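Long-range contacts in eukaryotic translation initiation factor 2A (Schizosaccharomyces pombe, PDB 3WJ9), which probably directs methionyl-tRNAi to 40S ribosomal subunits in a codon-dependent manner during early translation of a small number of specific mRNAs: residues T69-A73 with W109-G114; L130-C134 with D170-S174; D135-A139 with F149-G153; N145-F149 with K162-I168. All coordinates share one frame. Residue numbers count along the deposited sequence, not the author numbering.

Contact 1. Residues T69-A73 with W109-G114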
loop_
_atom_site.group_PDB
_atom_site.type_symbol
_atom_site.label_atom_id
_atom_site.label_comp_id
_atom_site.label_asym_id
_atom_site.label_seq_id
_atom_site.Cartn_x
_atom_site.Cartn_y
_atom_site.Cartn_z
ATOM N N THR A 69 -2.291 -23.064 6.353
ATOM C CA THR A 69 -3.478 -22.722 7.125
ATOM C C THR A 69 -4.733 -22.696 6.264
ATOM O O THR A 69 -4.678 -22.360 5.080
ATOM C CB THR A 69 -3.306 -21.349 7.805
ATOM O OG1 THR A 69 -2.072 -21.330 8.533
ATOM C CG2 THR A 69 -4.462 -21.051 8.758
ATOM N N GLN A 70 -5.864 -23.056 6.865
ATOM C CA GLN A 70 -7.142 -22.984 6.175
ATOM C C GLN A 70 -8.133 -22.082 6.907
ATOM O O GLN A 70 -8.430 -22.289 8.082
ATOM C CB GLN A 70 -7.738 -24.380 6.008
ATOM C CG GLN A 70 -9.027 -24.377 5.226
ATOM C CD GLN A 70 -8.868 -23.656 3.905
ATOM O OE1 GLN A 70 -8.317 -24.200 2.950
ATOM N NE2 GLN A 70 -9.345 -22.420 3.846
ATOM N N LEU A 71 -8.644 -21.079 6.199
ATOM C CA LEU A 71 -9.645 -20.175 6.752
ATOM C C LEU A 71 -10.985 -20.328 6.042
ATOM O O LEU A 71 -11.065 -20.192 4.820
ATOM C CB LEU A 71 -9.168 -18.727 6.652
ATOM C CG LEU A 71 -7.718 -18.471 7.067
ATOM C CD1 LEU A 71 -7.376 -16.998 6.931
ATOM C CD2 LEU A 71 -7.476 -18.958 8.485
ATOM N N PRO A 72 -12.050 -20.603 6.811
ATOM C CA PRO A 72 -13.399 -20.726 6.250
ATOM C C PRO A 72 -13.995 -19.370 5.884
ATOM O O PRO A 72 -15.111 -19.057 6.294
ATOM C CB PRO A 72 -14.188 -21.386 7.382
ATOM C CG PRO A 72 -13.491 -20.951 8.619
ATOM C CD PRO A 72 -12.030 -20.841 8.265
ATOM N N ALA A 73 -13.247 -18.581 5.118
ATOM C CA ALA A 73 -13.696 -17.265 4.687
ATOM C C ALA A 73 -14.267 -17.313 3.274
ATOM O O ALA A 73 -13.540 -17.535 2.304
ATOM C CB ALA A 73 -12.553 -16.268 4.763
ATOM N N TRP A 109 -7.912 -13.166 11.488
ATOM C CA TRP A 109 -7.551 -14.568 11.644
ATOM C C TRP A 109 -6.101 -14.736 12.085
ATOM O O TRP A 109 -5.250 -13.898 11.793
ATOM C CB TRP A 109 -7.779 -15.334 10.334
ATOM C CG TRP A 109 -9.094 -15.050 9.649
ATOM C CD1 TRP A 109 -9.386 -13.984 8.849
ATOM C CD2 TRP A 109 -10.278 -15.862 9.680
ATOM N NE1 TRP A 109 -10.678 -14.071 8.394
ATOM C CE2 TRP A 109 -11.246 -15.214 8.886
ATOM C CE3 TRP A 109 -10.613 -17.066 10.304
ATOM C CZ2 TRP A 109 -12.526 -15.732 8.703
ATOM C CZ3 TRP A 109 -11.886 -17.577 10.121
ATOM C CH2 TRP A 109 -12.826 -16.910 9.327
ATOM N N ASN A 110 -5.833 -15.825 12.796
ATOM C CA ASN A 110 -4.468 -16.217 13.115
ATOM C C ASN A 110 -3.923 -17.065 11.972
ATOM O O ASN A 110 -4.667 -17.814 11.337
ATOM C CB ASN A 110 -4.422 -16.979 14.443
ATOM C CG ASN A 110 -3.003 -17.248 14.924
ATOM O OD1 ASN A 110 -2.139 -17.675 14.158
ATOM N ND2 ASN A 110 -2.763 -17.006 16.208
ATOM N N THR A 111 -2.627 -16.944 11.710
ATOM C CA THR A 111 -2.026 -17.601 10.554
ATOM C C THR A 111 -1.327 -18.918 10.901
ATOM O O THR A 111 -1.126 -19.759 10.025
ATOM C CB THR A 111 -1.016 -16.670 9.850
ATOM O OG1 THR A 111 0.063 -16.364 10.742
ATOM C CG2 THR A 111 -1.696 -15.377 9.416
ATOM N N GLU A 112 -0.961 -19.107 12.166
ATOM C CA GLU A 112 -0.289 -20.342 12.570
ATOM C C GLU A 112 -1.251 -21.258 13.349
ATOM O O GLU A 112 -0.951 -22.427 13.605
ATOM C CB GLU A 112 0.986 -20.033 13.386
ATOM C CG GLU A 112 1.480 -21.180 14.279
ATOM C CD GLU A 112 2.797 -20.914 14.979
ATOM O OE1 GLU A 112 3.442 -19.887 14.690
ATOM O OE2 GLU A 112 3.183 -21.745 15.830
ATOM N N THR A 113 -2.445 -20.762 13.660
ATOM C CA THR A 113 -3.447 -21.619 14.296
ATOM C C THR A 113 -4.757 -21.702 13.514
ATOM O O THR A 113 -5.523 -22.653 13.679
ATOM C CB THR A 113 -3.769 -21.155 15.729
ATOM O OG1 THR A 113 -4.388 -19.864 15.695
ATOM C CG2 THR A 113 -2.509 -21.089 16.558
ATOM N N GLY A 114 -5.015 -20.712 12.666
ATOM C CA GLY A 114 -6.249 -20.680 11.903
ATOM C C GLY A 114 -7.441 -20.399 12.795
ATOM O O GLY A 114 -8.560 -20.831 12.518
#
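This contact belongs to a blade-to-blade interface of a WD-type beta-propeller, the part of the factor contained in this chain. Strand 67-71 closes one four-stranded blade, and Trp109 and Asn110 lie on strand 106-110, the third of the next blade, the place of the Trp-Asp pair in a WD repeat. The Trp109 indole is the apolar platform. Leu71 CD1 lies over one of its faces, 4.1 Å from the centroid of the five-membered ring and 26° off the normal, a CH-pi contact. Pro72 CD approaches Trp109 CZ3 at 3.8 Å, and Ala73 CB reaches Trp109 CZ2 at 4.0 Å; an inverse gamma turn centred on Pro72 carries the chain across the indole. Trp109 NE1 is hydrogen-bonded to Thr90 OG1, as the WD tryptophan is to a Ser or Thr of the second strand.

At the other end, Thr69 OG1 donates to Thr111 O at a very short 2.4 Å, and Thr69 CG2 packs 3.6 Å from Gly114 CA. Gly114 has positive phi (70°), and a CB there would come within 3.3 Å of that methyl, so two criteria favour glycine. Asn110 OD1 accepts from Glu112 N (2.7 Å), an Asx turn, and from Thr113 N (3.1 Å), an Asx motif. The interface thus combines dispersion over an aromatic face with one hydrogen bond between the two segments, and its cohesion is chiefly apolar.

Contact 2. Residues L130-C134 with D170-S174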
loop_
_atom_site.group_PDB
_atom_site.type_symbol
_atom_site.label_atom_id
_atom_site.label_comp_id
_atom_site.label_asym_id
_atom_site.label_seq_id
_atom_site.Cartn_x
_atom_site.Cartn_y
_atom_site.Cartn_z
ATOM N N LEU A 130 -7.835 -3.123 9.804
ATOM C CA LEU A 130 -7.175 -2.531 10.956
ATOM C C LEU A 130 -5.783 -2.082 10.553
ATOM O O LEU A 130 -5.119 -2.745 9.758
ATOM C CB LEU A 130 -7.088 -3.529 12.113
ATOM C CG LEU A 130 -8.385 -4.101 12.675
ATOM C CD1 LEU A 130 -8.094 -5.297 13.566
ATOM C CD2 LEU A 130 -9.088 -3.009 13.449
ATOM N N GLN A 131 -5.343 -0.951 11.090
ATOM C CA GLN A 131 -3.959 -0.537 10.920
ATOM C C GLN A 131 -3.152 -1.139 12.059
ATOM O O GLN A 131 -3.712 -1.523 13.085
ATOM C CB GLN A 131 -3.829 0.986 10.899
ATOM C CG GLN A 131 -4.718 1.664 9.871
ATOM C CD GLN A 131 -4.430 3.145 9.736
ATOM O OE1 GLN A 131 -3.364 3.621 10.125
ATOM N NE2 GLN A 131 -5.389 3.886 9.195
ATOM N N TYR A 132 -1.842 -1.238 11.877
ATOM C CA TYR A 132 -0.991 -1.848 12.888
ATOM C C TYR A 132 0.268 -1.035 13.138
ATOM O O TYR A 132 0.661 -0.206 12.319
ATOM C CB TYR A 132 -0.590 -3.266 12.476
ATOM C CG TYR A 132 -1.709 -4.285 12.474
ATOM C CD1 TYR A 132 -2.636 -4.334 11.440
ATOM C CD2 TYR A 132 -1.826 -5.209 13.503
ATOM C CE1 TYR A 132 -3.655 -5.267 11.438
ATOM C CE2 TYR A 132 -2.843 -6.147 13.509
ATOM C CZ TYR A 132 -3.753 -6.172 12.474
ATOM O OH TYR A 132 -4.766 -7.103 12.476
ATOM N N THR A 133 0.893 -1.285 14.282
ATOM C CA THR A 133 2.234 -0.790 14.546
ATOM C C THR A 133 3.215 -1.756 13.893
ATOM O O THR A 133 2.835 -2.867 13.529
ATOM C CB THR A 133 2.513 -0.670 16.053
ATOM O OG1 THR A 133 2.320 -1.944 16.680
ATOM C CG2 THR A 133 1.566 0.337 16.682
ATOM N N CYS A 134 4.466 -1.340 13.734
ATOM C CA CYS A 134 5.457 -2.180 13.064
ATOM C C CYS A 134 5.822 -3.417 13.879
ATOM O O CYS A 134 6.154 -4.460 13.314
ATOM C CB CYS A 134 6.718 -1.376 12.749
ATOM S SG CYS A 134 6.602 -0.406 11.234
ATOM N N ASP A 170 -10.986 10.498 9.038
ATOM C CA ASP A 170 -9.929 9.519 8.765
ATOM C C ASP A 170 -8.696 9.689 9.657
ATOM O O ASP A 170 -8.490 10.742 10.257
ATOM C CB ASP A 170 -9.495 9.602 7.298
ATOM C CG ASP A 170 -10.666 9.604 6.341
ATOM O OD1 ASP A 170 -11.730 9.061 6.708
ATOM O OD2 ASP A 170 -10.525 10.145 5.221
ATOM N N PHE A 171 -7.878 8.640 9.724
ATOM C CA PHE A 171 -6.667 8.624 10.546
ATOM C C PHE A 171 -5.557 7.797 9.888
ATOM O O PHE A 171 -5.806 7.097 8.909
ATOM C CB PHE A 171 -6.978 8.056 11.931
ATOM C CG PHE A 171 -7.067 6.558 11.955
ATOM C CD1 PHE A 171 -8.117 5.910 11.331
ATOM C CD2 PHE A 171 -6.101 5.798 12.593
ATOM C CE1 PHE A 171 -8.203 4.532 11.339
ATOM C CE2 PHE A 171 -6.185 4.419 12.607
ATOM C CZ PHE A 171 -7.238 3.784 11.979
ATOM N N ALA A 172 -4.343 7.873 10.430
ATOM C CA ALA A 172 -3.222 7.076 9.929
ATOM C C ALA A 172 -2.141 6.889 10.992
ATOM O O ALA A 172 -1.668 7.859 11.583
ATOM C CB ALA A 172 -2.626 7.718 8.682
ATOM N N LEU A 173 -1.749 5.639 11.222
ATOM C CA LEU A 173 -0.750 5.313 12.240
ATOM C C LEU A 173 0.670 5.664 11.799
ATOM O O LEU A 173 0.894 6.052 10.653
ATOM C CB LEU A 173 -0.823 3.827 12.598
ATOM C CG LEU A 173 -1.600 3.442 13.858
ATOM C CD1 LEU A 173 -2.960 4.113 13.874
ATOM C CD2 LEU A 173 -1.754 1.933 13.951
ATOM N N SER A 174 1.621 5.524 12.719
ATOM C CA SER A 174 3.030 5.756 12.415
ATOM C C SER A 174 3.811 4.444 12.422
ATOM O O SER A 174 3.657 3.631 13.336
ATOM C CB SER A 174 3.641 6.743 13.415
ATOM O OG SER A 174 5.043 6.858 13.239
#
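Segments 130-134 and 170-174 run in broadly the same direction, yet their backbones stay too far apart to pair as a sheet: the closest alpha carbons are 6.8 Å apart for Gln131 and Leu173, and 6.9 Å for Thr133 and Ser174. A side chain bridges the gap. Gln131, with its CA-to-CB bond pointing toward the other strand and chi1 m, chi2 t, extends its amide to two backbone groups flanking Ala172. Gln131 OE1 accepts from Leu173 N at 2.8 Å (angle 159°), while Gln131 NE2 donates to Phe171 O at 3.3 Å (also 159°). Both angles are near linear, so the carboxamide engages this edge much as a peptide group would.

Phe171 bends its ring back under the same amide: Gln131 NE2 lies over one ring face, 3.3 Å from Phe171 CZ. Leu173 points its CA-to-CB bond toward segment 130-134, its CD2 3.6 Å from Tyr132 O and 4.2 Å from Thr133 N. Phe171 and Leu173 also touch Ala140 in strand 138-143. The CA-to-CB bond of Tyr132 points away from segment 170-174, and its side chain touches Val108 of the preceding blade. Two first strands from successive blades, side by side but not hydrogen-bonded backbone to backbone, are typical of the inner region of a beta-propeller, where such strands lie around the central channel.

Contact 3. Residues D135-A139 with F149-G153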
loop_
_atom_site.group_PDB
_atom_site.type_symbol
_atom_site.label_atom_id
_atom_site.label_comp_id
_atom_site.label_asym_id
_atom_site.label_seq_id
_atom_site.Cartn_x
_atom_site.Cartn_y
_atom_site.Cartn_z
ATOM N N ASP A 135 5.759 -3.306 15.201
ATOM C CA ASP A 135 6.018 -4.456 16.062
ATOM C C ASP A 135 4.786 -5.345 16.186
ATOM O O ASP A 135 4.814 -6.357 16.888
ATOM C CB ASP A 135 6.492 -4.009 17.451
ATOM C CG ASP A 135 5.553 -3.010 18.108
ATOM O OD1 ASP A 135 4.330 -3.059 17.862
ATOM O OD2 ASP A 135 6.048 -2.173 18.890
ATOM N N GLU A 136 3.709 -4.942 15.513
ATOM C CA GLU A 136 2.473 -5.717 15.459
ATOM C C GLU A 136 1.882 -5.934 16.854
ATOM O O GLU A 136 1.274 -6.969 17.123
ATOM C CB GLU A 136 2.728 -7.065 14.778
ATOM C CG GLU A 136 1.536 -7.673 14.061
ATOM C CD GLU A 136 1.872 -9.029 13.476
ATOM O OE1 GLU A 136 2.269 -9.921 14.253
ATOM O OE2 GLU A 136 1.762 -9.205 12.246
ATOM N N SER A 137 2.066 -4.958 17.738
ATOM C CA SER A 137 1.562 -5.068 19.103
ATOM C C SER A 137 0.242 -4.323 19.280
ATOM O O SER A 137 -0.534 -4.633 20.183
ATOM C CB SER A 137 2.596 -4.538 20.103
ATOM O OG SER A 137 2.941 -3.193 19.819
ATOM N N LEU A 138 -0.015 -3.349 18.413
ATOM C CA LEU A 138 -1.210 -2.520 18.540
ATOM C C LEU A 138 -2.001 -2.442 17.236
ATOM O O LEU A 138 -1.424 -2.333 16.155
ATOM C CB LEU A 138 -0.830 -1.110 19.006
ATOM C CG LEU A 138 -0.010 -1.008 20.295
ATOM C CD1 LEU A 138 0.357 0.438 20.593
ATOM C CD2 LEU A 138 -0.761 -1.627 21.464
ATOM N N ALA A 139 -3.325 -2.505 17.349
ATOM C CA ALA A 139 -4.209 -2.400 16.192
ATOM C C ALA A 139 -5.144 -1.208 16.354
ATOM O O ALA A 139 -5.329 -0.713 17.463
ATOM C CB ALA A 139 -5.002 -3.683 16.008
ATOM N N PHE A 149 -7.934 1.716 20.009
ATOM C CA PHE A 149 -6.648 1.029 19.974
ATOM C C PHE A 149 -6.766 -0.324 20.662
ATOM O O PHE A 149 -7.519 -0.474 21.621
ATOM C CB PHE A 149 -5.560 1.870 20.645
ATOM C CG PHE A 149 -5.250 3.148 19.923
ATOM C CD1 PHE A 149 -6.042 4.270 20.102
ATOM C CD2 PHE A 149 -4.163 3.230 19.071
ATOM C CE1 PHE A 149 -5.761 5.447 19.440
ATOM C CE2 PHE A 149 -3.875 4.406 18.407
ATOM C CZ PHE A 149 -4.676 5.515 18.593
ATOM N N TYR A 150 -6.022 -1.309 20.170
ATOM C CA TYR A 150 -6.095 -2.661 20.709
ATOM C C TYR A 150 -4.713 -3.237 20.988
ATOM O O TYR A 150 -3.710 -2.742 20.480
ATOM C CB TYR A 150 -6.836 -3.588 19.741
ATOM C CG TYR A 150 -8.300 -3.265 19.529
ATOM C CD1 TYR A 150 -8.689 -2.197 18.731
ATOM C CD2 TYR A 150 -9.292 -4.041 20.114
ATOM C CE1 TYR A 150 -10.023 -1.902 18.532
ATOM C CE2 TYR A 150 -10.630 -3.754 19.920
ATOM C CZ TYR A 150 -10.989 -2.684 19.128
ATOM O OH TYR A 150 -12.320 -2.394 18.931
ATOM N N GLU A 151 -4.668 -4.281 21.809
ATOM C CA GLU A 151 -3.485 -5.126 21.909
ATOM C C GLU A 151 -3.675 -6.315 20.977
ATOM O O GLU A 151 -4.636 -7.063 21.122
ATOM C CB GLU A 151 -3.255 -5.609 23.342
ATOM C CG GLU A 151 -2.524 -4.626 24.239
ATOM C CD GLU A 151 -2.141 -5.246 25.569
ATOM O OE1 GLU A 151 -1.218 -4.725 26.229
ATOM O OE2 GLU A 151 -2.763 -6.259 25.951
ATOM N N THR A 152 -2.770 -6.489 20.020
ATOM C CA THR A 152 -2.932 -7.540 19.018
ATOM C C THR A 152 -2.956 -8.932 19.644
ATOM O O THR A 152 -3.700 -9.809 19.208
ATOM C CB THR A 152 -1.817 -7.485 17.956
ATOM O OG1 THR A 152 -0.537 -7.642 18.584
ATOM C CG2 THR A 152 -1.858 -6.154 17.213
ATOM N N GLY A 153 -2.139 -9.125 20.671
ATOM C CA GLY A 153 -2.110 -10.381 21.397
ATOM C C GLY A 153 -3.456 -10.732 21.997
ATOM O O GLY A 153 -3.918 -11.869 21.901
#
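Thr152 forms hydrogen bonds through both side chain and backbone at the open end of this strand pair. With chi1 at 59° (p), its OG1 donates to Glu136 O at a very short 2.4 Å, while its methyl packs on the 138-139 backbone, with Thr152 CG2 3.6 Å from Leu138 N and 4.2 Å from Ala139 CB. The backbone supports the same approach: Thr152 N donates to Ser137 O (2.9 Å, 171°). Glu136 has an extended t,t side chain that leads to strand 87-92 and the loop before it, where OE2 meets Ser82 OG, Leu84 N and Lys86 N. Asp135, chi1 p, reaches forward so that its OD1 accepts from Ser137 N (3.0 Å, an Asx turn) and Ser137 OG (2.4 Å, very short), the serine too being p.

Within the strands, Ala139 and Tyr150 form an antiparallel hydrogen-bonded pair through Ala139 N to Tyr150 O (3.2 Å) and Tyr150 N to Ala139 O (2.9 Å). Their CB atoms sit 4.2 Å apart on one face, and the m rotamer of Tyr150 leads its ring away from Ala139. Leu138 and Glu151, the neighbouring non-hydrogen-bonded pair, occupy the other face; with chi1 m for both, Leu138 CD2 comes only to 4.5 Å from Glu151 CG. Alternating faces and paired bonds are those of an antiparallel hairpin; as strands two and three of a four-stranded meander, it is the centre of a propeller blade.

Contact 4. Residues N145-F149 with K162-I168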
loop_
_atom_site.group_PDB
_atom_site.type_symbol
_atom_site.label_atom_id
_atom_site.label_comp_id
_atom_site.label_asym_id
_atom_site.label_seq_id
_atom_site.Cartn_x
_atom_site.Cartn_y
_atom_site.Cartn_z
ATOM N N ASN A 145 -16.376 9.714 15.364
ATOM C CA ASN A 145 -16.066 10.574 16.491
ATOM C C ASN A 145 -15.289 9.819 17.552
ATOM O O ASN A 145 -15.424 10.094 18.743
ATOM C CB ASN A 145 -17.348 11.151 17.095
ATOM C CG ASN A 145 -18.229 11.826 16.063
ATOM O OD1 ASN A 145 -17.741 12.506 15.161
ATOM N ND2 ASN A 145 -19.537 11.640 16.192
ATOM N N GLU A 146 -14.460 8.878 17.123
ATOM C CA GLU A 146 -13.599 8.171 18.060
ATOM C C GLU A 146 -12.643 7.234 17.295
ATOM O O GLU A 146 -12.933 6.811 16.174
ATOM C CB GLU A 146 -14.470 7.577 19.161
ATOM C CG GLU A 146 -13.729 6.878 20.258
ATOM C CD GLU A 146 -14.657 6.369 21.328
ATOM O OE1 GLU A 146 -15.890 6.515 21.182
ATOM O OE2 GLU A 146 -14.142 5.825 22.319
ATOM N N VAL A 147 -11.509 6.908 17.910
ATOM C CA VAL A 147 -10.527 6.004 17.313
ATOM C C VAL A 147 -10.152 5.019 18.422
ATOM O O VAL A 147 -9.778 5.427 19.521
ATOM C CB VAL A 147 -9.250 6.653 16.738
ATOM C CG1 VAL A 147 -8.124 5.634 16.623
ATOM C CG2 VAL A 147 -9.548 7.294 15.393
ATOM N N HIS A 148 -10.263 3.726 18.130
ATOM C CA HIS A 148 -9.965 2.684 19.111
ATOM C C HIS A 148 -8.587 2.060 18.904
ATOM O O HIS A 148 -8.132 1.891 17.774
ATOM C CB HIS A 148 -11.032 1.588 19.067
ATOM C CG HIS A 148 -12.401 2.060 19.449
ATOM N ND1 HIS A 148 -12.638 3.317 19.958
ATOM C CD2 HIS A 148 -13.602 1.438 19.399
ATOM C CE1 HIS A 148 -13.932 3.452 20.203
ATOM N NE2 HIS A 148 -14.537 2.327 19.876
ATOM N N PHE A 149 -7.934 1.716 20.009
ATOM C CA PHE A 149 -6.648 1.029 19.974
ATOM C C PHE A 149 -6.766 -0.324 20.662
ATOM O O PHE A 149 -7.519 -0.474 21.621
ATOM C CB PHE A 149 -5.560 1.870 20.645
ATOM C CG PHE A 149 -5.250 3.148 19.923
ATOM C CD1 PHE A 149 -6.042 4.270 20.102
ATOM C CD2 PHE A 149 -4.163 3.230 19.071
ATOM C CE1 PHE A 149 -5.761 5.447 19.440
ATOM C CE2 PHE A 149 -3.875 4.406 18.407
ATOM C CZ PHE A 149 -4.676 5.515 18.593
ATOM N N LYS A 162 -8.516 4.610 23.846
ATOM C CA LYS A 162 -9.394 5.347 22.943
ATOM C C LYS A 162 -8.856 6.760 22.749
ATOM O O LYS A 162 -8.049 7.230 23.547
ATOM C CB LYS A 162 -10.823 5.390 23.490
ATOM C CG LYS A 162 -11.352 4.048 23.974
ATOM C CD LYS A 162 -12.732 4.183 24.596
ATOM C CE LYS A 162 -13.142 2.911 25.313
ATOM N NZ LYS A 162 -12.343 2.700 26.550
ATOM N N LEU A 163 -9.296 7.443 21.696
ATOM C CA LEU A 163 -8.812 8.799 21.448
ATOM C C LEU A 163 -9.859 9.853 21.790
ATOM O O LEU A 163 -11.047 9.686 21.516
ATOM C CB LEU A 163 -8.360 8.965 19.995
ATOM C CG LEU A 163 -7.437 10.170 19.792
ATOM C CD1 LEU A 163 -6.251 10.082 20.741
ATOM C CD2 LEU A 163 -6.961 10.274 18.353
ATOM N N ARG A 164 -9.388 10.947 22.380
ATOM C CA ARG A 164 -10.243 12.004 22.907
ATOM C C ARG A 164 -11.036 12.761 21.845
ATOM O O ARG A 164 -12.250 12.926 21.973
ATOM C CB ARG A 164 -9.396 13.009 23.692
ATOM C CG ARG A 164 -8.627 12.418 24.858
ATOM C CD ARG A 164 -9.546 11.955 25.975
ATOM N NE ARG A 164 -8.787 11.387 27.084
ATOM C CZ ARG A 164 -8.245 12.104 28.064
ATOM N NH1 ARG A 164 -8.379 13.422 28.077
ATOM N NH2 ARG A 164 -7.570 11.501 29.033
ATOM N N VAL A 165 -10.343 13.227 20.810
ATOM C CA VAL A 165 -10.912 14.195 19.871
ATOM C C VAL A 165 -12.188 13.706 19.176
ATOM O O VAL A 165 -12.412 12.502 19.026
ATOM C CB VAL A 165 -9.875 14.604 18.803
ATOM C CG1 VAL A 165 -8.553 14.962 19.466
ATOM C CG2 VAL A 165 -9.672 13.489 17.790
ATOM N N GLU A 166 -13.018 14.662 18.762
ATOM C CA GLU A 166 -14.352 14.372 18.243
ATOM C C GLU A 166 -14.471 14.715 16.759
ATOM O O GLU A 166 -13.773 15.600 16.258
ATOM C CB GLU A 166 -15.399 15.144 19.060
ATOM C CG GLU A 166 -16.814 15.160 18.486
ATOM C CD GLU A 166 -17.876 15.449 19.533
ATOM O OE1 GLU A 166 -17.524 15.549 20.728
ATOM O OE2 GLU A 166 -19.060 15.594 19.159
ATOM N N GLY A 167 -15.350 14.001 16.062
ATOM C CA GLY A 167 -15.638 14.290 14.672
ATOM C C GLY A 167 -14.526 13.848 13.747
ATOM O O GLY A 167 -14.213 14.531 12.779
ATOM N N ILE A 168 -13.927 12.703 14.052
ATOM C CA ILE A 168 -12.873 12.139 13.216
ATOM C C ILE A 168 -13.416 11.527 11.933
ATOM O O ILE A 168 -14.258 10.629 11.981
ATOM C CB ILE A 168 -12.089 11.033 13.950
ATOM C CG1 ILE A 168 -11.356 11.595 15.169
ATOM C CG2 ILE A 168 -11.130 10.343 12.989
ATOM C CD1 ILE A 168 -11.025 10.542 16.218
#
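Val147, Leu163 and Ile168 make the apolar centre. Val147 CB stands 4.1 Å from Leu163 CB, and Val147 CG2 meets Ile168 CD1 at 3.7 Å; Phe149 adds a looser touch, its CE1 4.4 Å from Leu163 CB, which lies at the ring edge. The backbone beside this cluster holds the two segments only partly in sheet register. His148 and Lys162 are an antiparallel non-hydrogen-bonded pair with alpha carbons 4.7 Å apart, Leu163 N gives Val147 O a weak hydrogen bond (3.0 Å, 132°), and Lys162 CA makes a CA-H...O contact with the same oxygen at 3.4 Å. After Leu163 the chain swings out and returns at Gly167, whose alpha carbon is 4.2 Å from that of Asn145. Gly167 has a positive phi (74°), which by itself favours glycine.

Farther out the surface turns polar. Glu146 lays its extended t,t chain along Lys162, with Glu146 OE2 3.1 Å from Lys162 CD; Lys162 NZ, however, is 5.6 Å from that oxygen, so the contact is with the aliphatic part and not a salt bridge. Lys162 CG also lies 4.3 Å from His148 ND1.

The contact joins the third strand of its blade, 146-151, to the end of outer strand 161-162 and the connection to the next blade. Val147 and Ile168 rest on Leu142 of strand 138-143, while Leu163 and Ile168 meet Val183 of strand 180-185.

How the contacts relate
From the N terminus, contact 1 comes first: it brings 69-73 against 109-114 across 35 intervening residues, joining the last strand of one blade to the third strand of the next. It closes before the others open. Contact 2 then spans a whole blade, from its first strand to the first strand of its successor, and the loop it closes encloses contacts 3 and 4. These two share Phe149 on strand 146-151, contact 3 pairing that strand with 138-143 and contact 4 tying it to the outer strand and the exit loop. Contacts 2 and 3 touch, Thr133 N lying 3.2 Å from Leu138 O, a probable hydrogen bond. Contact 1 touches none of the others.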